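PDB 1ZJ8: probable ferredoxin-dependent nitrite reductase NirA from Mycobacterium tuberculosis, which probably catalyses the six-electron reduction of sulfite to sulfide with electrons from ferredoxin, using one siroheme and one [4Fe-4S] cluster. Local coordinates for residues 47-52 against 71-76; 126-131 against 144-149; 220-225 against 232-237; 424-429 against 468-473. All blocks are in the same frame, centred on the assembly; numbering follows the deposited sequence.

Interaction 1. Residues 47-52 against 71-76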
# COMPACT_ATOMS: atom_id res chain seq x y z
N LEU A 47 20.83 0.97 8.85
CA LEU A 47 20.29 0.03 9.83
C LEU A 47 21.02 0.01 11.18
O LEU A 47 20.57 -0.65 12.12
CB LEU A 47 20.28 -1.40 9.24
CG LEU A 47 19.19 -1.78 8.22
CD1 LEU A 47 19.75 -2.71 7.16
CD2 LEU A 47 17.99 -2.43 8.92
N ASP A 48 22.15 0.72 11.27
CA ASP A 48 22.99 0.72 12.48
C ASP A 48 22.34 1.42 13.67
O ASP A 48 22.63 1.08 14.84
CB ASP A 48 24.35 1.35 12.19
CG ASP A 48 25.23 0.47 11.30
OD1 ASP A 48 24.97 0.39 10.08
OD2 ASP A 48 26.20 -0.13 11.81
N VAL A 49 21.45 2.36 13.37
CA VAL A 49 20.74 3.16 14.38
C VAL A 49 20.13 2.34 15.49
O VAL A 49 20.03 2.82 16.62
CB VAL A 49 19.57 4.00 13.79
CG1 VAL A 49 18.94 4.89 14.87
CG2 VAL A 49 20.02 4.84 12.61
N ARG A 50 19.71 1.11 15.19
CA ARG A 50 19.05 0.27 16.19
C ARG A 50 19.76 0.29 17.55
O ARG A 50 19.10 0.34 18.60
CB ARG A 50 18.88 -1.16 15.69
CG ARG A 50 17.62 -1.88 16.22
CD ARG A 50 17.74 -3.40 16.03
NE ARG A 50 16.47 -4.08 15.79
CZ ARG A 50 15.79 -4.79 16.69
NH1 ARG A 50 16.20 -4.90 17.96
NH2 ARG A 50 14.66 -5.39 16.33
N GLU A 51 21.10 0.26 17.53
CA GLU A 51 21.92 0.32 18.77
C GLU A 51 21.78 1.70 19.43
O GLU A 51 21.52 1.80 20.63
CB GLU A 51 23.40 0.00 18.51
CG GLU A 51 23.71 -1.39 17.90
CD GLU A 51 23.34 -2.58 18.80
OE1 GLU A 51 22.13 -2.90 18.91
OE2 GLU A 51 24.26 -3.21 19.38
N ARG A 52 21.95 2.75 18.63
CA ARG A 52 21.74 4.13 19.09
C ARG A 52 20.34 4.38 19.66
O ARG A 52 20.18 5.28 20.51
CB ARG A 52 22.01 5.15 17.97
CG ARG A 52 23.46 5.54 17.84
CD ARG A 52 23.65 6.49 16.69
NE ARG A 52 23.46 5.83 15.40
CZ ARG A 52 23.56 6.45 14.22
NH1 ARG A 52 23.83 7.74 14.17
NH2 ARG A 52 23.38 5.77 13.09
N ARG A 71 15.22 12.19 10.89
CA ARG A 71 14.51 12.39 9.62
C ARG A 71 14.94 11.45 8.47
O ARG A 71 14.43 11.57 7.35
CB ARG A 71 14.65 13.85 9.16
CG ARG A 71 13.83 14.87 9.97
CD ARG A 71 14.00 16.30 9.44
NE ARG A 71 14.66 17.17 10.41
CZ ARG A 71 14.07 18.14 11.12
NH1 ARG A 71 12.77 18.42 10.98
NH2 ARG A 71 14.79 18.85 11.98
N GLY A 72 15.88 10.53 8.74
CA GLY A 72 16.44 9.68 7.68
C GLY A 72 16.65 8.24 8.13
O GLY A 72 15.93 7.33 7.71
N ARG A 73 17.64 8.03 8.99
CA ARG A 73 18.05 6.68 9.34
C ARG A 73 17.00 5.90 10.14
O ARG A 73 16.99 4.66 10.11
CB ARG A 73 19.39 6.76 10.08
CG ARG A 73 20.53 6.12 9.32
CD ARG A 73 21.94 6.46 9.87
NE ARG A 73 22.58 7.53 9.08
CZ ARG A 73 23.16 8.62 9.58
NH1 ARG A 73 23.25 8.81 10.89
NH2 ARG A 73 23.68 9.52 8.76
N PHE A 74 16.13 6.62 10.86
CA PHE A 74 14.99 6.01 11.60
C PHE A 74 14.07 5.19 10.70
O PHE A 74 13.53 4.17 11.10
CB PHE A 74 14.14 7.11 12.27
CG PHE A 74 14.47 7.35 13.72
CD1 PHE A 74 15.78 7.53 14.15
CD2 PHE A 74 13.45 7.44 14.67
CE1 PHE A 74 16.07 7.77 15.50
CE2 PHE A 74 13.73 7.69 16.03
CZ PHE A 74 15.04 7.85 16.43
N ARG A 75 13.90 5.66 9.47
CA ARG A 75 13.00 5.03 8.52
C ARG A 75 13.38 3.58 8.27
O ARG A 75 12.51 2.72 8.13
CB ARG A 75 12.99 5.83 7.23
CG ARG A 75 12.49 7.25 7.45
CD ARG A 75 12.48 8.01 6.17
NE ARG A 75 11.88 9.32 6.36
CZ ARG A 75 11.62 10.17 5.38
NH1 ARG A 75 11.89 9.85 4.12
NH2 ARG A 75 11.08 11.34 5.65
N TRP A 76 14.67 3.28 8.26
CA TRP A 76 15.12 1.90 8.05
C TRP A 76 14.57 0.96 9.10
O TRP A 76 14.76 -0.26 8.98
CB TRP A 76 16.65 1.82 8.02
CG TRP A 76 17.21 1.99 6.67
CD1 TRP A 76 17.74 1.01 5.89
CD2 TRP A 76 17.28 3.20 5.91
NE1 TRP A 76 18.16 1.54 4.70
CE2 TRP A 76 17.89 2.89 4.68
CE3 TRP A 76 16.90 4.53 6.15
CZ2 TRP A 76 18.13 3.85 3.70
CZ3 TRP A 76 17.13 5.48 5.17
CH2 TRP A 76 17.74 5.14 3.96
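The guanidinium groups of Arg52 and Arg73 meet edge to edge, each lying near the plane of the other and the two planes only 17° apart. Arg52 NH1 stands 3.5 Å from Arg73 NH1; both are donors, so no hydrogen bond joins them, and the closeness of like charges is probably offset by Asp69, which forms a salt bridge to each arginine, OD1 to Arg73 and OD2 to Arg52. Arg73 NH2 is also held by the carbonyl of Leu40. The two aromatic rings are approached obliquely by aliphatic groups. Val49 CG1 comes to 4.1 Å from Phe74 CE1, and Leu47 CG lies 3.9 Å from Trp76 CD1, these two side chains crossing at about a right angle. At the in-plane edge of the indole lies Gly72 O, while Trp76 NE1 is bonded to the carbonyl of Ala213.

Val49 links the charged and aromatic parts. With CG1 anti to the backbone N (chi1 -176°), one methyl is turned to Phe74 and the other, CG2, packs on the aliphatic part of Arg73, 3.6 Å from its CG. Outside the two segments, Phe74 meets the ring of Phe105 and reaches Ile53 and Tyr57. The whole is a buried junction between the start of helix 49-60, with the 3-10 turn before it, and the end of helix 67-73, with the residues just after it, an apolar layer bordered by two arginines sharing one acidic residue.

Interaction 2. Residues 126-131 against 144-149; sequences QISTEF and VQYHWI. With SRM (siroheme), chain E.
Tyr146 of strand 144-149 meets Ile127 and Ser128 of helix 118-131 where helix packs on antiparallel sheet in the ferredoxin-like half domain. Ser128 CB sits at the edge of the phenol ring, near its plane, 3.5 Å from Tyr146 CE1. Ile127 CG2 approaches the same ring obliquely, 3.7 Å from Tyr146 CZ. The hydroxyl, passing close to Ile127, is bonded to the carbonyl of Leu124 one turn earlier in the helix, and Ser128 OG is tied to Thr135 O. Further on, Ile149 CG1 lies 3.6 Å from Phe131 O.

The alternation of a beta strand divides the labour: Tyr146 is directed to the helix, whereas its neighbours Gln145 and His147 serve the siroheme. His147 NE2 donates to siroheme O2A over 3.1 Å in a nearly straight bond (170°), the carboxylate standing at the ring edge. Gln145, its chain extended beyond CG, gives a weak hydrogen bond from NE2 to O1A of that carboxylate, at 3.3 Å, while its OE1 accepts from Arg108 NE.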
# COMPACT_ATOMS: atom_id res chain seq x y z
N GLN A 126 -2.35 -5.52 21.67
CA GLN A 126 -1.91 -5.06 22.99
C GLN A 126 -0.88 -3.95 22.94
O GLN A 126 -0.96 -3.00 23.72
CB GLN A 126 -1.37 -6.25 23.75
CG GLN A 126 -2.45 -7.27 24.05
CD GLN A 126 -1.91 -8.61 24.45
OE1 GLN A 126 -0.70 -8.86 24.38
NE2 GLN A 126 -2.81 -9.50 24.87
N ILE A 127 0.08 -4.06 22.02
CA ILE A 127 1.01 -2.98 21.72
C ILE A 127 0.21 -1.69 21.51
O ILE A 127 0.52 -0.66 22.12
CB ILE A 127 1.90 -3.24 20.44
CG1 ILE A 127 2.71 -4.57 20.50
CG2 ILE A 127 2.88 -2.13 20.22
CD1 ILE A 127 3.13 -5.03 21.86
N SER A 128 -0.83 -1.74 20.65
CA SER A 128 -1.57 -0.53 20.24
C SER A 128 -2.27 0.09 21.44
O SER A 128 -2.14 1.31 21.69
CB SER A 128 -2.61 -0.85 19.16
OG SER A 128 -3.40 0.29 18.83
N THR A 129 -3.01 -0.75 22.17
CA THR A 129 -3.83 -0.30 23.29
C THR A 129 -2.95 0.39 24.35
O THR A 129 -3.34 1.40 24.94
CB THR A 129 -4.62 -1.49 23.95
OG1 THR A 129 -5.28 -2.28 22.94
CG2 THR A 129 -5.65 -0.99 24.93
N GLU A 130 -1.74 -0.14 24.52
CA GLU A 130 -0.83 0.28 25.59
C GLU A 130 0.16 1.35 25.20
O GLU A 130 0.48 2.19 26.01
CB GLU A 130 -0.05 -0.94 26.10
CG GLU A 130 0.43 -0.82 27.54
CD GLU A 130 1.61 -1.77 27.83
OE1 GLU A 130 1.36 -2.99 28.04
OE2 GLU A 130 2.78 -1.26 27.85
N PHE A 131 0.68 1.31 23.98
CA PHE A 131 1.71 2.26 23.56
C PHE A 131 1.32 3.24 22.47
O PHE A 131 2.10 4.15 22.20
CB PHE A 131 2.94 1.52 23.02
CG PHE A 131 3.63 0.67 24.03
CD1 PHE A 131 4.03 -0.61 23.70
CD2 PHE A 131 3.91 1.17 25.31
CE1 PHE A 131 4.67 -1.39 24.61
CE2 PHE A 131 4.57 0.40 26.23
CZ PHE A 131 4.95 -0.89 25.89
N VAL A 144 0.22 -2.92 9.46
CA VAL A 144 -0.43 -2.04 10.41
C VAL A 144 0.52 -0.93 10.74
O VAL A 144 1.73 -1.12 10.73
CB VAL A 144 -0.79 -2.70 11.73
CG1 VAL A 144 -2.01 -3.54 11.56
CG2 VAL A 144 0.36 -3.51 12.26
N GLN A 145 -0.06 0.23 11.04
CA GLN A 145 0.69 1.37 11.49
C GLN A 145 0.13 1.88 12.79
O GLN A 145 -1.10 1.96 12.96
CB GLN A 145 0.59 2.50 10.47
CG GLN A 145 1.31 2.22 9.20
CD GLN A 145 1.48 3.47 8.38
OE1 GLN A 145 2.33 3.52 7.51
NE2 GLN A 145 0.67 4.49 8.64
N TYR A 146 1.05 2.21 13.69
CA TYR A 146 0.72 2.78 15.01
C TYR A 146 0.99 4.27 14.95
O TYR A 146 1.77 4.70 14.11
CB TYR A 146 1.63 2.17 16.06
CG TYR A 146 1.51 0.68 16.31
CD1 TYR A 146 0.34 0.12 16.81
CD2 TYR A 146 2.60 -0.18 16.12
CE1 TYR A 146 0.24 -1.25 17.09
CE2 TYR A 146 2.52 -1.56 16.40
CZ TYR A 146 1.33 -2.09 16.89
OH TYR A 146 1.20 -3.45 17.18
N HIS A 147 0.35 5.06 15.80
CA HIS A 147 0.71 6.49 15.95
C HIS A 147 0.82 6.87 17.43
O HIS A 147 0.57 6.03 18.31
CB HIS A 147 -0.30 7.38 15.24
CG HIS A 147 -0.11 7.45 13.76
ND1 HIS A 147 -0.97 6.84 12.87
CD2 HIS A 147 0.81 8.08 13.01
CE1 HIS A 147 -0.57 7.08 11.64
NE2 HIS A 147 0.51 7.83 11.69
N TRP A 148 1.20 8.11 17.72
CA TRP A 148 1.40 8.54 19.11
C TRP A 148 2.48 7.70 19.82
O TRP A 148 2.38 7.46 21.03
CB TRP A 148 0.08 8.47 19.93
CG TRP A 148 -1.01 9.35 19.39
CD1 TRP A 148 -2.12 8.98 18.68
CD2 TRP A 148 -1.07 10.77 19.50
NE1 TRP A 148 -2.87 10.09 18.34
CE2 TRP A 148 -2.25 11.20 18.84
CE3 TRP A 148 -0.24 11.73 20.10
CZ2 TRP A 148 -2.61 12.54 18.76
CZ3 TRP A 148 -0.60 13.06 20.02
CH2 TRP A 148 -1.78 13.46 19.35
N ILE A 149 3.49 7.25 19.09
CA ILE A 149 4.53 6.43 19.71
C ILE A 149 5.70 7.31 20.15
O ILE A 149 6.09 8.25 19.45
CB ILE A 149 4.92 5.23 18.82
CG1 ILE A 149 4.16 3.99 19.31
CG2 ILE A 149 6.43 4.95 18.84
CD1 ILE A 149 4.32 2.80 18.47
FE SRM E . 3.16 6.00 1.16
CHA SRM E . 5.10 8.69 1.99
CHB SRM E . 1.26 6.56 3.86
CHC SRM E . 1.35 3.41 0.39
CHD SRM E . 3.49 6.79 -2.19
NA SRM E . 3.29 7.23 2.73
C1A SRM E . 4.22 8.18 2.97
C2A SRM E . 4.24 8.67 4.39
CMA SRM E . 5.31 7.96 5.15
CDA SRM E . 4.30 10.17 4.49
CEA SRM E . 5.59 10.83 4.85
O3A SRM E . 6.56 10.69 4.10
O4A SRM E . 5.70 11.49 5.89
C3A SRM E . 2.88 8.24 4.83
CAA SRM E . 2.82 7.73 6.23
CBA SRM E . 2.51 8.96 7.04
CCA SRM E . 1.70 8.63 8.24
O1A SRM E . 0.78 7.78 8.14
O2A SRM E . 1.98 9.19 9.33
C4A SRM E . 2.45 7.28 3.77
NB SRM E . 1.69 5.07 2.07
C1B SRM E . 1.02 5.36 3.19
C2B SRM E . 0.04 4.31 3.64
CMB SRM E . 0.01 4.10 5.13
CDB SRM E . -1.31 4.74 3.20
CEB SRM E . -2.47 3.88 3.53
O3B SRM E . -3.36 4.23 4.34
O4B SRM E . -2.52 2.77 2.99
C3B SRM E . 0.55 3.14 2.82
CAB SRM E . 1.64 2.40 3.55
CBB SRM E . 1.75 0.98 3.10
CCB SRM E . 2.99 0.35 3.67
O1B SRM E . 2.92 -0.42 4.63
O2B SRM E . 4.09 0.56 3.18
C4B SRM E . 1.23 3.88 1.70
NC SRM E . 2.46 5.33 -0.51
C1C SRM E . 1.87 4.13 -0.67
C2C SRM E . 1.49 3.87 -1.98
CDC SRM E . 0.60 2.79 -2.52
CEC SRM E . 1.13 1.46 -2.87
O3C SRM E . 2.30 1.14 -2.55
O4C SRM E . 0.35 0.72 -3.49
C3C SRM E . 2.07 4.88 -2.68
CAC SRM E . 1.91 4.93 -4.16
CBC SRM E . 2.59 3.91 -5.04
CCC SRM E . 4.05 4.31 -5.22
O1C SRM E . 4.86 4.23 -4.26
O2C SRM E . 4.37 4.76 -6.35
C4C SRM E . 2.70 5.71 -1.79
ND SRM E . 4.37 7.23 0.11
C1D SRM E . 4.18 7.50 -1.19
C2D SRM E . 4.81 8.72 -1.51
CAD SRM E . 5.35 9.04 -2.89
CBD SRM E . 6.78 8.70 -3.19
CCD SRM E . 7.38 8.85 -4.56
O1D SRM E . 7.75 7.80 -5.13
O2D SRM E . 7.50 9.98 -5.11
C3D SRM E . 5.39 9.18 -0.33
CDD SRM E . 6.51 10.17 -0.25
CED SRM E . 7.95 9.82 -0.55
O3D SRM E . 8.31 8.64 -0.64
O4D SRM E . 8.81 10.70 -0.71
C4D SRM E . 5.11 8.25 0.66

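Interaction 3. Residues 220-225 against 232-237; sequences KTAISG and EINDVA. With SRM (siroheme), chain E.
Asp235 OD2 receives the backbone N-H of Lys220, a bond modelled so short that its length deserves little weight, and the same oxygen forms a salt bridge with Arg301, itself a donor to the siroheme. From here a parallel ladder begins. Val236 N donates to Lys220 O at 3.2 Å, and Ala222 N to Val236 O at 3.1 Å. A CA-H...O contact from Ala237 CA to Ala222 O, 3.2 Å long, continues the pairing.

The side chains sort onto two faces. Thr221 and Val236 lie side by side and point the same way; Val236 CG1, placed between the backbone N and the carbonyl carbon (chi1 64°), lies 3.9 Å from Thr221 CB. The Thr221 hydroxyl is bonded to Trp281 NE1. On the other face Ala222 CB packs 3.4 Å from Asn234 ND2, while Asn234 OD1 is held by Arg141. Lys220 extends from the start of the ladder to the siroheme carboxylates, but NZ is modelled too close to one of them for its exact bonding to be trusted. Ile233 CD1 also lines this pocket, 3.4 Å from siroheme O4C.

Strands 219-224 and 236-243 are inner neighbours of a mixed sheet, flanked by strands 176-181 and 249-254, with helix 277-291 packing against the face that carries Thr221 and Val236.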
# COMPACT_ATOMS: atom_id res chain seq x y z
N LYS A 220 9.20 -1.47 -4.06
CA LYS A 220 7.97 -2.16 -3.72
C LYS A 220 7.81 -3.43 -4.56
O LYS A 220 7.94 -3.41 -5.80
CB LYS A 220 6.77 -1.22 -3.96
CG LYS A 220 6.63 -0.16 -2.90
CD LYS A 220 5.56 0.87 -3.24
CE LYS A 220 5.39 1.83 -2.05
NZ LYS A 220 4.66 3.10 -2.35
N THR A 221 7.45 -4.51 -3.87
CA THR A 221 7.38 -5.82 -4.47
C THR A 221 6.02 -6.49 -4.21
O THR A 221 5.46 -6.41 -3.10
CB THR A 221 8.55 -6.69 -3.96
OG1 THR A 221 9.79 -6.12 -4.40
CG2 THR A 221 8.45 -8.12 -4.47
N ALA A 222 5.52 -7.18 -5.25
CA ALA A 222 4.31 -7.97 -5.14
C ALA A 222 4.48 -9.39 -5.74
O ALA A 222 4.93 -9.54 -6.87
CB ALA A 222 3.21 -7.24 -5.82
N ILE A 223 4.10 -10.42 -4.97
CA ILE A 223 4.18 -11.82 -5.43
C ILE A 223 2.90 -12.62 -5.12
O ILE A 223 2.59 -12.81 -3.94
CB ILE A 223 5.39 -12.52 -4.79
CG1 ILE A 223 6.69 -11.87 -5.26
CG2 ILE A 223 5.40 -14.00 -5.16
CD1 ILE A 223 7.90 -12.38 -4.55
N SER A 224 2.20 -13.13 -6.15
CA SER A 224 0.94 -13.87 -5.94
C SER A 224 0.55 -14.75 -7.13
O SER A 224 0.79 -14.40 -8.28
CB SER A 224 -0.20 -12.88 -5.62
OG SER A 224 -1.48 -13.51 -5.56
N GLY A 225 -0.09 -15.88 -6.85
CA GLY A 225 -0.72 -16.71 -7.88
C GLY A 225 -2.14 -16.30 -8.23
O GLY A 225 -2.87 -17.07 -8.87
N GLU A 232 0.47 -4.07 -11.18
CA GLU A 232 0.74 -3.13 -12.24
C GLU A 232 1.44 -1.85 -11.77
O GLU A 232 2.06 -1.16 -12.57
CB GLU A 232 -0.57 -2.80 -12.97
CG GLU A 232 -1.16 -3.98 -13.78
CD GLU A 232 -2.45 -4.59 -13.21
OE1 GLU A 232 -2.57 -4.77 -11.97
OE2 GLU A 232 -3.36 -4.92 -14.02
N ILE A 233 1.36 -1.54 -10.47
CA ILE A 233 1.98 -0.33 -9.90
C ILE A 233 3.07 -0.60 -8.83
O ILE A 233 3.39 0.26 -8.01
CB ILE A 233 0.88 0.60 -9.32
CG1 ILE A 233 0.05 -0.11 -8.23
CG2 ILE A 233 -0.04 1.09 -10.45
CD1 ILE A 233 0.18 0.50 -6.85
N ASN A 234 3.64 -1.81 -8.86
CA ASN A 234 4.79 -2.15 -8.01
C ASN A 234 6.12 -2.03 -8.83
O ASN A 234 6.11 -2.11 -10.05
CB ASN A 234 4.60 -3.58 -7.43
CG ASN A 234 3.66 -3.62 -6.20
OD1 ASN A 234 4.09 -3.37 -5.09
ND2 ASN A 234 2.39 -3.97 -6.41
N ASP A 235 7.24 -1.81 -8.15
CA ASP A 235 8.54 -1.76 -8.83
C ASP A 235 8.86 -3.07 -9.50
O ASP A 235 9.50 -3.09 -10.55
CB ASP A 235 9.66 -1.45 -7.85
CG ASP A 235 9.53 -0.08 -7.25
OD1 ASP A 235 9.81 0.91 -7.98
OD2 ASP A 235 9.13 0.01 -6.06
N VAL A 236 8.45 -4.16 -8.88
CA VAL A 236 8.69 -5.51 -9.41
C VAL A 236 7.55 -6.44 -8.99
O VAL A 236 7.10 -6.39 -7.85
CB VAL A 236 10.09 -6.08 -8.96
CG1 VAL A 236 10.17 -6.27 -7.45
CG2 VAL A 236 10.40 -7.40 -9.67
N ALA A 237 7.08 -7.27 -9.91
CA ALA A 237 5.97 -8.17 -9.60
C ALA A 237 6.15 -9.56 -10.22
O ALA A 237 6.59 -9.70 -11.37
CB ALA A 237 4.66 -7.55 -10.04
FE SRM E . 3.16 6.00 1.16
CHA SRM E . 5.10 8.69 1.99
CHB SRM E . 1.26 6.56 3.86
CHC SRM E . 1.35 3.41 0.39
CHD SRM E . 3.49 6.79 -2.19
NA SRM E . 3.29 7.23 2.73
C1A SRM E . 4.22 8.18 2.97
C2A SRM E . 4.24 8.67 4.39
CMA SRM E . 5.31 7.96 5.15
CDA SRM E . 4.30 10.17 4.49
CEA SRM E . 5.59 10.83 4.85
O3A SRM E . 6.56 10.69 4.10
O4A SRM E . 5.70 11.49 5.89
C3A SRM E . 2.88 8.24 4.83
CAA SRM E . 2.82 7.73 6.23
CBA SRM E . 2.51 8.96 7.04
CCA SRM E . 1.70 8.63 8.24
O1A SRM E . 0.78 7.78 8.14
O2A SRM E . 1.98 9.19 9.33
C4A SRM E . 2.45 7.28 3.77
NB SRM E . 1.69 5.07 2.07
C1B SRM E . 1.02 5.36 3.19
C2B SRM E . 0.04 4.31 3.64
CMB SRM E . 0.01 4.10 5.13
CDB SRM E . -1.31 4.74 3.20
CEB SRM E . -2.47 3.88 3.53
O3B SRM E . -3.36 4.23 4.34
O4B SRM E . -2.52 2.77 2.99
C3B SRM E . 0.55 3.14 2.82
CAB SRM E . 1.64 2.40 3.55
CBB SRM E . 1.75 0.98 3.10
CCB SRM E . 2.99 0.35 3.67
O1B SRM E . 2.92 -0.42 4.63
O2B SRM E . 4.09 0.56 3.18
C4B SRM E . 1.23 3.88 1.70
NC SRM E . 2.46 5.33 -0.51
C1C SRM E . 1.87 4.13 -0.67
C2C SRM E . 1.49 3.87 -1.98
CDC SRM E . 0.60 2.79 -2.52
CEC SRM E . 1.13 1.46 -2.87
O3C SRM E . 2.30 1.14 -2.55
O4C SRM E . 0.35 0.72 -3.49
C3C SRM E . 2.07 4.88 -2.68
CAC SRM E . 1.91 4.93 -4.16
CBC SRM E . 2.59 3.91 -5.04
CCC SRM E . 4.05 4.31 -5.22
O1C SRM E . 4.86 4.23 -4.26
O2C SRM E . 4.37 4.76 -6.35
C4C SRM E . 2.70 5.71 -1.79
ND SRM E . 4.37 7.23 0.11
C1D SRM E . 4.18 7.50 -1.19
C2D SRM E . 4.81 8.72 -1.51
CAD SRM E . 5.35 9.04 -2.89
CBD SRM E . 6.78 8.70 -3.19
CCD SRM E . 7.38 8.85 -4.56
O1D SRM E . 7.75 7.80 -5.13
O2D SRM E . 7.50 9.98 -5.11
C3D SRM E . 5.39 9.18 -0.33
CDD SRM E . 6.51 10.17 -0.25
CED SRM E . 7.95 9.82 -0.55
O3D SRM E . 8.31 8.64 -0.64
O4D SRM E . 8.81 10.70 -0.71
C4D SRM E . 5.11 8.25 0.66

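Interaction 4. Residues 424-429 against 468-473; sequences NLMACS and TVNING. With SF4 (iron/sulfur cluster), chain D.
Cys428 SG is gripped twice: it binds the iron FE4 of the cluster at 2.3 Å and accepts a weak hydrogen bond from Gly473 N at 3.1 Å. Its chi1 of 71° sets the sulfur between the backbone N and the carbonyl carbon, facing the end of the partner strand. A parallel ladder delivers both residues there. Met426 bonds to the partner strand through both its N and its O: N to Val469 O at 2.9 Å, O to Ile471 N at 2.8 Å. Val469 N to Asn424 O precedes this pair, and Cys428 N to Ile471 O follows it. Leu425 CD1 reaches Ile471 CD1, 4.0 Å away, on the face covered by helix 442-455. On the opposite face Met426 and Asn470 lie side by side, Met426 CE 3.6 Å from Asn470 ND2, an amide that donates to Arg480 O. Ser429 OG is bonded to the siroheme. An amide N-H directed at a ligating sulfur would be expected to draw some electron density from it; since the bond is weak, any effect on the cluster's reduction potential may be modest.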
# COMPACT_ATOMS: atom_id res chain seq x y z
N ASN A 424 -15.64 -0.45 -1.16
CA ASN A 424 -14.76 -0.02 -2.24
C ASN A 424 -14.01 1.29 -2.03
O ASN A 424 -13.36 1.77 -2.94
CB ASN A 424 -15.57 0.03 -3.54
CG ASN A 424 -16.05 -1.31 -3.96
OD1 ASN A 424 -15.28 -2.24 -4.02
ND2 ASN A 424 -17.34 -1.44 -4.23
N LEU A 425 -14.07 1.86 -0.84
CA LEU A 425 -13.43 3.14 -0.61
C LEU A 425 -12.07 2.93 0.05
O LEU A 425 -11.92 2.13 0.96
CB LEU A 425 -14.33 4.06 0.25
CG LEU A 425 -13.72 5.43 0.64
CD1 LEU A 425 -14.78 6.49 0.75
CD2 LEU A 425 -12.89 5.41 1.94
N MET A 426 -11.07 3.67 -0.39
CA MET A 426 -9.81 3.74 0.35
C MET A 426 -9.46 5.20 0.61
O MET A 426 -9.91 6.10 -0.11
CB MET A 426 -8.66 3.08 -0.42
CG MET A 426 -8.75 1.57 -0.54
SD MET A 426 -7.25 0.77 -1.24
CE MET A 426 -6.72 1.91 -2.49
N ALA A 427 -8.66 5.42 1.64
CA ALA A 427 -8.15 6.74 1.96
C ALA A 427 -6.78 6.57 2.59
O ALA A 427 -6.47 5.51 3.16
CB ALA A 427 -9.08 7.44 2.91
N CYS A 428 -5.95 7.59 2.48
CA CYS A 428 -4.63 7.59 3.12
C CYS A 428 -4.78 8.15 4.53
O CYS A 428 -5.89 8.34 5.02
CB CYS A 428 -3.68 8.45 2.30
SG CYS A 428 -4.02 10.24 2.38
N SER A 429 -3.65 8.42 5.17
CA SER A 429 -3.67 8.93 6.55
C SER A 429 -4.16 10.40 6.60
O SER A 429 -5.03 10.75 7.42
CB SER A 429 -2.29 8.77 7.13
OG SER A 429 -1.87 7.46 6.84
N THR A 468 -15.32 2.35 -7.25
CA THR A 468 -14.20 2.53 -6.33
C THR A 468 -13.93 4.01 -6.10
O THR A 468 -14.01 4.80 -7.03
CB THR A 468 -12.92 1.79 -6.83
OG1 THR A 468 -12.46 2.35 -8.06
CG2 THR A 468 -13.19 0.33 -7.02
N VAL A 469 -13.65 4.38 -4.86
CA VAL A 469 -13.43 5.77 -4.47
C VAL A 469 -12.19 5.85 -3.60
O VAL A 469 -12.14 5.24 -2.52
CB VAL A 469 -14.62 6.36 -3.66
CG1 VAL A 469 -14.31 7.79 -3.19
CG2 VAL A 469 -15.94 6.31 -4.47
N ASN A 470 -11.18 6.59 -4.05
CA ASN A 470 -9.93 6.72 -3.29
C ASN A 470 -9.65 8.18 -2.91
O ASN A 470 -9.58 9.05 -3.78
CB ASN A 470 -8.75 6.18 -4.10
CG ASN A 470 -8.87 4.69 -4.37
OD1 ASN A 470 -9.84 4.05 -4.00
ND2 ASN A 470 -7.86 4.13 -5.03
N ILE A 471 -9.49 8.43 -1.60
CA ILE A 471 -9.27 9.77 -1.06
C ILE A 471 -7.83 9.93 -0.59
O ILE A 471 -7.41 9.33 0.40
CB ILE A 471 -10.21 10.07 0.13
CG1 ILE A 471 -11.62 9.50 -0.12
CG2 ILE A 471 -10.26 11.58 0.39
CD1 ILE A 471 -12.65 9.92 0.93
N ASN A 472 -7.08 10.77 -1.28
CA ASN A 472 -5.67 11.01 -0.95
C ASN A 472 -5.48 12.44 -0.46
O ASN A 472 -6.10 13.36 -1.00
CB ASN A 472 -4.80 10.75 -2.17
CG ASN A 472 -4.98 9.33 -2.73
OD1 ASN A 472 -4.07 8.50 -2.66
ND2 ASN A 472 -6.17 9.06 -3.30
N GLY A 473 -4.64 12.63 0.56
CA GLY A 473 -4.41 13.96 1.17
C GLY A 473 -3.36 14.86 0.49
O GLY A 473 -3.15 16.00 0.92
FE1 SF4 D . 0.23 12.31 0.97
FE2 SF4 D . 0.43 9.66 1.62
FE3 SF4 D . 0.40 11.56 3.58
FE4 SF4 D . -1.81 10.83 2.16
S1 SF4 D . -0.63 9.51 3.63
S2 SF4 D . -1.15 13.00 2.65
S3 SF4 D . -0.97 10.56 0.04
S4 SF4 D . 2.03 11.30 1.98

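Overall arrangement
Three of the four contacts converge on the cofactors, and the siroheme is their common partner. Interactions 2 and 3, with centres 28 Å apart, from the ferredoxin-like half domain and the 4Fe-4S domain, respectively, turn groups to different carboxylates of it, though the exact bonding of Lys220 is doubtful. Interaction 4 carries the cluster, and the side chain of Cys428 is also about 4 Å from the siroheme; the nearest atoms of interactions 2 and 4 are about 4 Å apart. The Lys220 side chain is about 7 Å from that of Cys478, the probable axial ligand of the siroheme iron. Interaction 1 is peripheral, its centre 30 Å from that of interaction 4, although the Trp76 side chain is still about 11 Å from the siroheme.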